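Local coordinates for protein 3-dehydroquinate dehydratase (Aquifex aeolicus, PDB 2EGZ) that catalyses the cis-dehydration of 3-dehydroquinate to 3-dehydroshikimate through a Schiff-base intermediate, the third step of chorismate biosynthesis, at residues M1-L7 and V189-L195; R61-E65 and E90-R94; L131-Y135 and Q162-K167. One frame throughout, in Å; residues are numbered along the deposited sequence.

Contact 1 (M1-L7 and V189-L195); sequences MLIAVPL and VITYCSL
Val189 O accepts Leu2 N at 2.9 Å, just ahead of the parallel pairing of Leu2 with Ile190. Ile190 packs side chain to side chain. Its CG1 faces Leu2 CB, while CG2 meets Ala4 CB at 3.9 Å. Thr191 is held through both backbone groups. Thr191 N donates to Leu2 O at 2.9 Å, and Thr191 O accepts Ala4 N at 2.8 Å. Its OG1 points anti to the backbone N (chi1 -169°) and bonds to Arg180 O. The same torsion lays methyl CG2 alongside Ile3 CG1, 3.9 Å away. Tyr192 presents a ring face to Ala4 CB, which sits toward the rim. The same ring makes a cation-pi contact with Lys142, the Schiff-base lysine, so this strand pair borders the active site. Cys193 N makes the last backbone bond, to Ala4 O at 2.8 Å, and Cys193 SG touches Ile3 CG2 at 3.6 Å. Further on, Leu195 CB packs against Val5 CG2. The two strand segments run parallel, at 34°, and close the TIM barrel, first strand against last. Ile190 and Tyr192 face inward, on Ile168 of strand 168-172. Ile3 and Thr191 point outward, and they and Cys193 touch helix 206-217. Val5 and Leu7 meet helix 12-22, and the other edge of strand 2-7 bonds to strand 26-30.

Contact 2 (R61-E65 and E90-R94); sequences RSPEE and ELSSR
Two direct hydrogen bonds join Ser62 to Glu90 and Ser92 to Glu65. Ser62 N donates to Glu90 OE2 at 3.2 Å. It comes from above the carboxylate, 72° out of its plane. The Glu90 chain bends at chi2 (74°), which brings the carboxylate to Arg61 and the Ser62 N. Ser92 OG gives a short bond, 2.5 Å, to Glu65 OE2. That oxygen is met on its anti side, 22° out of plane. Water 1 adds a bridge: it donates to Glu65 OE2 and accepts from Ser92 N at 2.9 Å. Within 61-65, bends in the Arg61 chain bring NH1 back to its own loop, where it donates to Glu65 O at 2.9 Å in the guanidinium plane.

Packing and charge add to this. Arg61 CD rests 3.4 Å from Glu90 OE2. The opposite charges lie beyond salt-bridge range, with Arg61 NE 4.3 Å from Glu90 OE2. Ser62 OG is buried against Glu90 CD, 3.5 Å off, and has no polar partner. An alanine in place of Glu90 would probably leave Ser62 N without its acceptor and open a gap beside Arg61 CD.

Both loops follow barrel strands at the C-terminal, catalytic end of the TIM barrel. Arg61 binds 3-dehydroquinate, and its NH2 is hydrogen-bonded here to a tartrate, probably from the crystallisation liquor. Glu65 OE1 accepts the backbone N of the catalytic His116, so the contact forms part of the active-site wall.

Contact 3 (L131-Y135 and Q162-K167); sequences LREGY and QVEGEK
Tyr135 and Leu131 lie one helical turn apart and both pack on Val163. Helix 124-136 is an outer helix of the TIM barrel, and 162-167 is the loop that leads into strand 168-172. The contact therefore joins a helix to the approach of a nearby strand.

Apolar packing centres on Val163. Its CG1 touches both Leu131 CB, at 3.8 Å, and Tyr135 CE2, at 3.6 Å, and meets the tyrosine ring at the edge, in its plane. CG1 stands anti to the backbone N of Val163 (chi1 -173°), which aims it at the helix. The other methyl, CG2, sits over one face of the Arg132 guanidinium, near its rim. Arg132 CG touches Val163 CG1 at 3.7 Å. Leu131 CD2 reaches further along and packs on Lys167 CE at 4.0 Å. The two side chains cross at about a right angle. Leu131 and Tyr135 also rest on Pro141 of strand 140-146.

A CB on Gly165 would probably clash with Tyr135 CZ, and the backbone angles of Gly165 by themselves call for glycine.

Polar bonds hold the loop in shape. Lys167 bends at its last two torsions, which turns NZ back to the loop. There Lys167 NZ donates to Val163 O at 2.8 Å and to Gly165 O at 2.7 Å. A weak third bond goes to Ser160 O. One bond spans the two segments: Tyr135 OH donates to Glu166 O at 2.8 Å, approaching from above the carbonyl plane, 70° out of it.

From the N terminus, residues 1-7 form the first barrel strand, and their pairing with 189-195 closes a loop holding most of the chain. Contacts 2 and 3 both lie within that loop. They come in series: contact 2 closes a short loop from 61-65 to 90-94 before contact 3 opens at 131-135 and closes at 162-167. Contact 1 joins the first and last strands. Contact 2 ties two loops following strands, and contact 3 ties a helix to the loop before strand 168-172. A salt bridge from Arg94 to Glu133 connects contacts 2 and 3. Contacts 3 and 1 meet where Val189 packs on Glu166 and its N probably bonds to Lys167 O.

Contact 1 (M1-L7 and V189-L195)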
loop_
_atom_site.group_PDB
_atom_site.type_symbol
_atom_site.label_atom_id
_atom_site.label_comp_id
_atom_site.label_asym_id
_atom_site.label_seq_id
_atom_site.Cartn_x
_atom_site.Cartn_y
_atom_site.Cartn_z
ATOM N N MET B 1 2.218 30.110 -4.137
ATOM C CA MET B 1 2.236 28.670 -4.505
ATOM C C MET B 1 2.082 28.490 -6.005
ATOM O O MET B 1 1.517 29.341 -6.694
ATOM C CB MET B 1 1.091 27.923 -3.829
ATOM C CG MET B 1 -0.252 28.239 -4.443
ATOM S SD MET B 1 -1.188 29.418 -3.489
ATOM C CE MET B 1 -2.498 28.311 -2.914
ATOM N N LEU B 2 2.566 27.360 -6.497
ATOM C CA LEU B 2 2.473 27.034 -7.910
ATOM C C LEU B 2 1.153 26.314 -8.143
ATOM O O LEU B 2 0.687 25.575 -7.280
ATOM C CB LEU B 2 3.639 26.132 -8.311
ATOM C CG LEU B 2 5.023 26.761 -8.112
ATOM C CD1 LEU B 2 6.099 25.762 -8.528
ATOM C CD2 LEU B 2 5.137 28.042 -8.924
ATOM N N ILE B 3 0.554 26.537 -9.309
ATOM C CA ILE B 3 -0.715 25.903 -9.648
ATOM C C ILE B 3 -0.509 24.855 -10.725
ATOM O O ILE B 3 0.038 25.145 -11.795
ATOM C CB ILE B 3 -1.734 26.927 -10.163
ATOM C CG1 ILE B 3 -1.969 28.006 -9.111
ATOM C CG2 ILE B 3 -3.045 26.225 -10.498
ATOM C CD1 ILE B 3 -2.859 29.139 -9.591
ATOM N N ALA B 4 -0.957 23.635 -10.445
ATOM C CA ALA B 4 -0.813 22.541 -11.393
ATOM C C ALA B 4 -2.160 21.976 -11.809
ATOM O O ALA B 4 -3.115 21.989 -11.037
ATOM C CB ALA B 4 0.033 21.432 -10.785
ATOM N N VAL B 5 -2.223 21.478 -13.037
ATOM C CA VAL B 5 -3.446 20.877 -13.550
ATOM C C VAL B 5 -3.089 19.548 -14.200
ATOM O O VAL B 5 -2.177 19.476 -15.027
ATOM C CB VAL B 5 -4.137 21.791 -14.591
ATOM C CG1 VAL B 5 -3.170 22.144 -15.703
ATOM C CG2 VAL B 5 -5.371 21.096 -15.155
ATOM N N PRO B 6 -3.773 18.464 -13.801
ATOM C CA PRO B 6 -3.500 17.149 -14.382
ATOM C C PRO B 6 -4.151 17.034 -15.750
ATOM O O PRO B 6 -5.218 17.599 -15.985
ATOM C CB PRO B 6 -4.138 16.194 -13.384
ATOM C CG PRO B 6 -5.320 16.983 -12.897
ATOM C CD PRO B 6 -4.685 18.342 -12.650
ATOM N N LEU B 7 -3.511 16.298 -16.645
ATOM C CA LEU B 7 -4.049 16.112 -17.982
ATOM C C LEU B 7 -3.695 14.740 -18.525
ATOM O O LEU B 7 -2.612 14.215 -18.256
ATOM C CB LEU B 7 -3.490 17.165 -18.947
ATOM C CG LEU B 7 -3.818 18.655 -18.802
ATOM C CD1 LEU B 7 -3.099 19.414 -19.910
ATOM C CD2 LEU B 7 -5.323 18.892 -18.892
ATOM N N VAL B 189 3.451 23.944 -1.235
ATOM C CA VAL B 189 4.027 24.682 -2.354
ATOM C C VAL B 189 3.347 24.564 -3.713
ATOM O O VAL B 189 3.607 25.380 -4.603
ATOM C CB VAL B 189 5.513 24.312 -2.522
ATOM C CG1 VAL B 189 6.280 24.715 -1.271
ATOM C CG2 VAL B 189 5.655 22.806 -2.769
ATOM N N ILE B 190 2.496 23.557 -3.876
ATOM C CA ILE B 190 1.780 23.347 -5.133
ATOM C C ILE B 190 0.331 22.993 -4.832
ATOM O O ILE B 190 0.049 22.246 -3.890
ATOM C CB ILE B 190 2.402 22.186 -5.958
ATOM C CG1 ILE B 190 3.846 22.516 -6.336
ATOM C CG2 ILE B 190 1.561 21.917 -7.212
ATOM C CD1 ILE B 190 4.604 21.337 -6.951
ATOM N N THR B 191 -0.588 23.550 -5.614
ATOM C CA THR B 191 -2.004 23.256 -5.449
ATOM C C THR B 191 -2.459 22.696 -6.796
ATOM O O THR B 191 -1.902 23.042 -7.834
ATOM C CB THR B 191 -2.816 24.523 -5.073
ATOM O OG1 THR B 191 -4.143 24.144 -4.681
ATOM C CG2 THR B 191 -2.890 25.486 -6.245
ATOM N N TYR B 192 -3.452 21.816 -6.776
ATOM C CA TYR B 192 -3.932 21.182 -8.000
ATOM C C TYR B 192 -5.354 21.598 -8.338
ATOM O O TYR B 192 -6.240 21.589 -7.480
ATOM C CB TYR B 192 -3.854 19.659 -7.853
ATOM C CG TYR B 192 -2.450 19.150 -7.633
ATOM C CD1 TYR B 192 -1.818 18.359 -8.592
ATOM C CD2 TYR B 192 -1.741 19.479 -6.474
ATOM C CE1 TYR B 192 -0.504 17.901 -8.399
ATOM C CE2 TYR B 192 -0.432 19.030 -6.273
ATOM C CZ TYR B 192 0.177 18.243 -7.239
ATOM O OH TYR B 192 1.465 17.797 -7.046
ATOM N N CYS B 193 -5.565 21.941 -9.601
ATOM C CA CYS B 193 -6.870 22.390 -10.065
ATOM C C CYS B 193 -7.403 21.517 -11.183
ATOM O O CYS B 193 -6.714 20.625 -11.677
ATOM C CB CYS B 193 -6.772 23.822 -10.599
ATOM S SG CYS B 193 -6.274 25.063 -9.415
ATOM N N SER B 194 -8.644 21.788 -11.568
ATOM C CA SER B 194 -9.279 21.092 -12.679
ATOM C C SER B 194 -9.111 22.092 -13.820
ATOM O O SER B 194 -9.045 23.295 -13.576
ATOM C CB SER B 194 -10.764 20.858 -12.394
ATOM O OG SER B 194 -11.428 22.082 -12.155
ATOM N N LEU B 195 -9.029 21.619 -15.058
ATOM C CA LEU B 195 -8.844 22.547 -16.167
ATOM C C LEU B 195 -9.992 23.545 -16.277
ATOM O O LEU B 195 -9.761 24.751 -16.399
ATOM C CB LEU B 195 -8.700 21.787 -17.486
ATOM C CG LEU B 195 -8.260 22.678 -18.649
ATOM C CD1 LEU B 195 -6.887 23.265 -18.342
ATOM C CD2 LEU B 195 -8.218 21.867 -19.931
#

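Contact 2 (R61-E65 and E90-R94)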
loop_
_atom_site.group_PDB
_atom_site.type_symbol
_atom_site.label_atom_id
_atom_site.label_comp_id
_atom_site.label_asym_id
_atom_site.label_seq_id
_atom_site.Cartn_x
_atom_site.Cartn_y
_atom_site.Cartn_z
ATOM N N ARG B 61 0.832 7.096 -11.829
ATOM C CA ARG B 61 0.181 6.550 -10.644
ATOM C C ARG B 61 -0.016 5.043 -10.602
ATOM O O ARG B 61 -0.559 4.446 -11.530
ATOM C CB ARG B 61 -1.173 7.234 -10.430
ATOM C CG ARG B 61 -1.741 7.021 -9.036
ATOM C CD ARG B 61 -0.968 7.827 -8.002
ATOM N NE ARG B 61 -1.096 9.261 -8.245
ATOM C CZ ARG B 61 -2.223 9.952 -8.084
ATOM N NH1 ARG B 61 -3.334 9.351 -7.670
ATOM N NH2 ARG B 61 -2.245 11.249 -8.352
ATOM N N SER B 62 0.421 4.436 -9.503
ATOM C CA SER B 62 0.276 3.000 -9.316
ATOM C C SER B 62 -1.207 2.709 -9.096
ATOM O O SER B 62 -1.944 3.546 -8.572
ATOM C CB SER B 62 1.089 2.534 -8.105
ATOM O OG SER B 62 0.676 3.189 -6.917
ATOM N N PRO B 63 -1.664 1.516 -9.498
ATOM C CA PRO B 63 -3.074 1.154 -9.330
ATOM C C PRO B 63 -3.589 1.204 -7.889
ATOM O O PRO B 63 -4.750 1.534 -7.657
ATOM C CB PRO B 63 -3.145 -0.248 -9.937
ATOM C CG PRO B 63 -1.759 -0.786 -9.722
ATOM C CD PRO B 63 -0.899 0.399 -10.077
ATOM N N GLU B 64 -2.728 0.892 -6.924
ATOM C CA GLU B 64 -3.135 0.906 -5.520
ATOM C C GLU B 64 -3.452 2.304 -5.001
ATOM O O GLU B 64 -4.181 2.454 -4.023
ATOM C CB GLU B 64 -2.057 0.270 -4.633
ATOM C CG GLU B 64 -0.647 0.727 -4.947
ATOM C CD GLU B 64 0.001 -0.101 -6.045
ATOM O OE1 GLU B 64 -0.715 -0.527 -6.974
ATOM O OE2 GLU B 64 1.229 -0.316 -5.984
ATOM N N GLU B 65 -2.905 3.329 -5.645
ATOM C CA GLU B 65 -3.173 4.688 -5.203
ATOM C C GLU B 65 -3.917 5.543 -6.225
ATOM O O GLU B 65 -3.604 6.717 -6.425
ATOM C CB GLU B 65 -1.872 5.361 -4.744
ATOM C CG GLU B 65 -1.366 4.761 -3.431
ATOM C CD GLU B 65 -0.273 5.573 -2.757
ATOM O OE1 GLU B 65 -0.405 6.812 -2.674
ATOM O OE2 GLU B 65 0.711 4.962 -2.290
ATOM N N GLU B 90 5.033 7.287 -5.721
ATOM C CA GLU B 90 4.346 6.975 -4.468
ATOM C C GLU B 90 5.330 6.478 -3.418
ATOM O O GLU B 90 6.268 5.737 -3.730
ATOM C CB GLU B 90 3.278 5.897 -4.676
ATOM C CG GLU B 90 2.247 6.167 -5.767
ATOM C CD GLU B 90 2.809 6.010 -7.166
ATOM O OE1 GLU B 90 3.794 5.256 -7.339
ATOM O OE2 GLU B 90 2.253 6.630 -8.098
ATOM N N LEU B 91 5.115 6.887 -2.170
ATOM C CA LEU B 91 5.976 6.455 -1.076
ATOM C C LEU B 91 5.885 4.934 -0.986
ATOM O O LEU B 91 6.844 4.267 -0.606
ATOM C CB LEU B 91 5.510 7.078 0.248
ATOM C CG LEU B 91 6.210 6.648 1.545
ATOM C CD1 LEU B 91 7.692 6.988 1.489
ATOM C CD2 LEU B 91 5.555 7.346 2.725
ATOM N N SER B 92 4.723 4.397 -1.348
ATOM C CA SER B 92 4.490 2.958 -1.293
ATOM C C SER B 92 5.283 2.156 -2.327
ATOM O O SER B 92 5.402 0.937 -2.204
ATOM C CB SER B 92 2.990 2.662 -1.430
ATOM O OG SER B 92 2.467 3.176 -2.637
ATOM N N SER B 93 5.824 2.833 -3.341
ATOM C CA SER B 93 6.633 2.164 -4.365
ATOM C C SER B 93 8.090 2.255 -3.916
ATOM O O SER B 93 8.943 2.812 -4.608
ATOM C CB SER B 93 6.462 2.852 -5.724
ATOM O OG SER B 93 5.113 2.812 -6.159
ATOM N N ARG B 94 8.356 1.701 -2.740
ATOM C CA ARG B 94 9.678 1.722 -2.126
ATOM C C ARG B 94 10.851 1.339 -3.020
ATOM O O ARG B 94 11.928 1.928 -2.918
ATOM C CB ARG B 94 9.672 0.825 -0.889
ATOM C CG ARG B 94 8.639 1.221 0.157
ATOM C CD ARG B 94 9.076 2.434 0.962
ATOM N NE ARG B 94 8.046 2.847 1.913
ATOM C CZ ARG B 94 8.264 3.642 2.957
ATOM N NH1 ARG B 94 9.484 4.111 3.191
ATOM N NH2 ARG B 94 7.264 3.966 3.770
HETATM O O HOH W 1 2.403 6.088 -0.801
#

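Contact 3 (L131-Y135 and Q162-K167)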
loop_
_atom_site.group_PDB
_atom_site.type_symbol
_atom_site.label_atom_id
_atom_site.label_comp_id
_atom_site.label_asym_id
_atom_site.label_seq_id
_atom_site.Cartn_x
_atom_site.Cartn_y
_atom_site.Cartn_z
ATOM N N LEU B 131 5.299 12.339 6.001
ATOM C CA LEU B 131 6.116 13.528 5.808
ATOM C C LEU B 131 7.586 13.246 6.090
ATOM O O LEU B 131 8.461 13.612 5.305
ATOM C CB LEU B 131 5.624 14.652 6.718
ATOM C CG LEU B 131 4.207 15.134 6.410
ATOM C CD1 LEU B 131 3.770 16.139 7.465
ATOM C CD2 LEU B 131 4.171 15.758 5.016
ATOM N N ARG B 132 7.860 12.588 7.209
ATOM C CA ARG B 132 9.240 12.287 7.555
ATOM C C ARG B 132 9.917 11.353 6.567
ATOM O O ARG B 132 11.087 11.542 6.243
ATOM C CB ARG B 132 9.320 11.722 8.975
ATOM C CG ARG B 132 9.125 12.815 10.008
ATOM C CD ARG B 132 9.221 12.339 11.437
ATOM N NE ARG B 132 9.044 13.480 12.330
ATOM C CZ ARG B 132 8.201 13.511 13.357
ATOM N NH1 ARG B 132 7.453 12.452 13.634
ATOM N NH2 ARG B 132 8.091 14.616 14.092
ATOM N N GLU B 133 9.189 10.351 6.082
ATOM C CA GLU B 133 9.763 9.418 5.115
ATOM C C GLU B 133 10.051 10.146 3.809
ATOM O O GLU B 133 11.075 9.909 3.167
ATOM C CB GLU B 133 8.811 8.249 4.869
ATOM C CG GLU B 133 8.761 7.271 6.021
ATOM C CD GLU B 133 10.066 6.515 6.185
ATOM O OE1 GLU B 133 10.326 5.598 5.379
ATOM O OE2 GLU B 133 10.837 6.848 7.109
ATOM N N GLY B 134 9.149 11.040 3.423
ATOM C CA GLY B 134 9.356 11.796 2.203
ATOM C C GLY B 134 10.666 12.569 2.252
ATOM O O GLY B 134 11.421 12.592 1.281
ATOM N N TYR B 135 10.941 13.205 3.387
ATOM C CA TYR B 135 12.169 13.976 3.539
ATOM C C TYR B 135 13.377 13.055 3.631
ATOM O O TYR B 135 14.457 13.386 3.145
ATOM C CB TYR B 135 12.099 14.861 4.787
ATOM C CG TYR B 135 11.077 15.973 4.686
ATOM C CD1 TYR B 135 11.082 16.848 3.601
ATOM C CD2 TYR B 135 10.103 16.146 5.672
ATOM C CE1 TYR B 135 10.139 17.870 3.495
ATOM C CE2 TYR B 135 9.155 17.167 5.576
ATOM C CZ TYR B 135 9.181 18.020 4.485
ATOM O OH TYR B 135 8.244 19.018 4.374
ATOM N N GLN B 162 4.320 20.011 12.293
ATOM C CA GLN B 162 5.201 19.309 13.223
ATOM C C GLN B 162 6.394 18.655 12.520
ATOM O O GLN B 162 7.323 18.152 13.164
ATOM C CB GLN B 162 4.379 18.289 14.009
ATOM C CG GLN B 162 3.142 18.941 14.623
ATOM C CD GLN B 162 2.330 18.011 15.493
ATOM O OE1 GLN B 162 2.305 16.802 15.279
ATOM N NE2 GLN B 162 1.636 18.581 16.472
ATOM N N VAL B 163 6.358 18.660 11.193
ATOM C CA VAL B 163 7.450 18.118 10.395
ATOM C C VAL B 163 7.803 19.237 9.418
ATOM O O VAL B 163 7.172 19.392 8.370
ATOM C CB VAL B 163 7.037 16.854 9.610
ATOM C CG1 VAL B 163 8.268 16.233 8.944
ATOM C CG2 VAL B 163 6.373 15.855 10.543
ATOM N N GLU B 164 8.813 20.018 9.784
ATOM C CA GLU B 164 9.250 21.160 8.988
ATOM C C GLU B 164 9.741 20.846 7.579
ATOM O O GLU B 164 10.372 19.816 7.336
ATOM C CB GLU B 164 10.341 21.913 9.750
ATOM C CG GLU B 164 11.023 23.008 8.950
ATOM C CD GLU B 164 12.086 23.726 9.752
ATOM O OE1 GLU B 164 12.960 23.041 10.329
ATOM O OE2 GLU B 164 12.049 24.975 9.804
ATOM N N GLY B 165 9.448 21.755 6.651
ATOM C CA GLY B 165 9.879 21.579 5.279
ATOM C C GLY B 165 8.785 21.877 4.278
ATOM O O GLY B 165 7.605 21.906 4.630
ATOM N N GLU B 166 9.163 22.125 3.029
ATOM C CA GLU B 166 8.150 22.384 2.028
ATOM C C GLU B 166 7.501 21.042 1.744
ATOM O O GLU B 166 8.155 19.994 1.781
ATOM C CB GLU B 166 8.749 22.998 0.760
ATOM C CG GLU B 166 9.786 22.172 0.042
ATOM C CD GLU B 166 10.377 22.930 -1.132
ATOM O OE1 GLU B 166 10.875 24.056 -0.914
ATOM O OE2 GLU B 166 10.344 22.413 -2.268
ATOM N N LYS B 167 6.204 21.076 1.484
ATOM C CA LYS B 167 5.448 19.861 1.245
ATOM C C LYS B 167 4.255 20.221 0.384
ATOM O O LYS B 167 4.125 21.364 -0.050
ATOM C CB LYS B 167 4.968 19.302 2.588
ATOM C CG LYS B 167 4.298 20.364 3.479
ATOM C CD LYS B 167 3.976 19.825 4.875
ATOM C CE LYS B 167 5.217 19.544 5.715
ATOM N NZ LYS B 167 5.819 20.778 6.320
#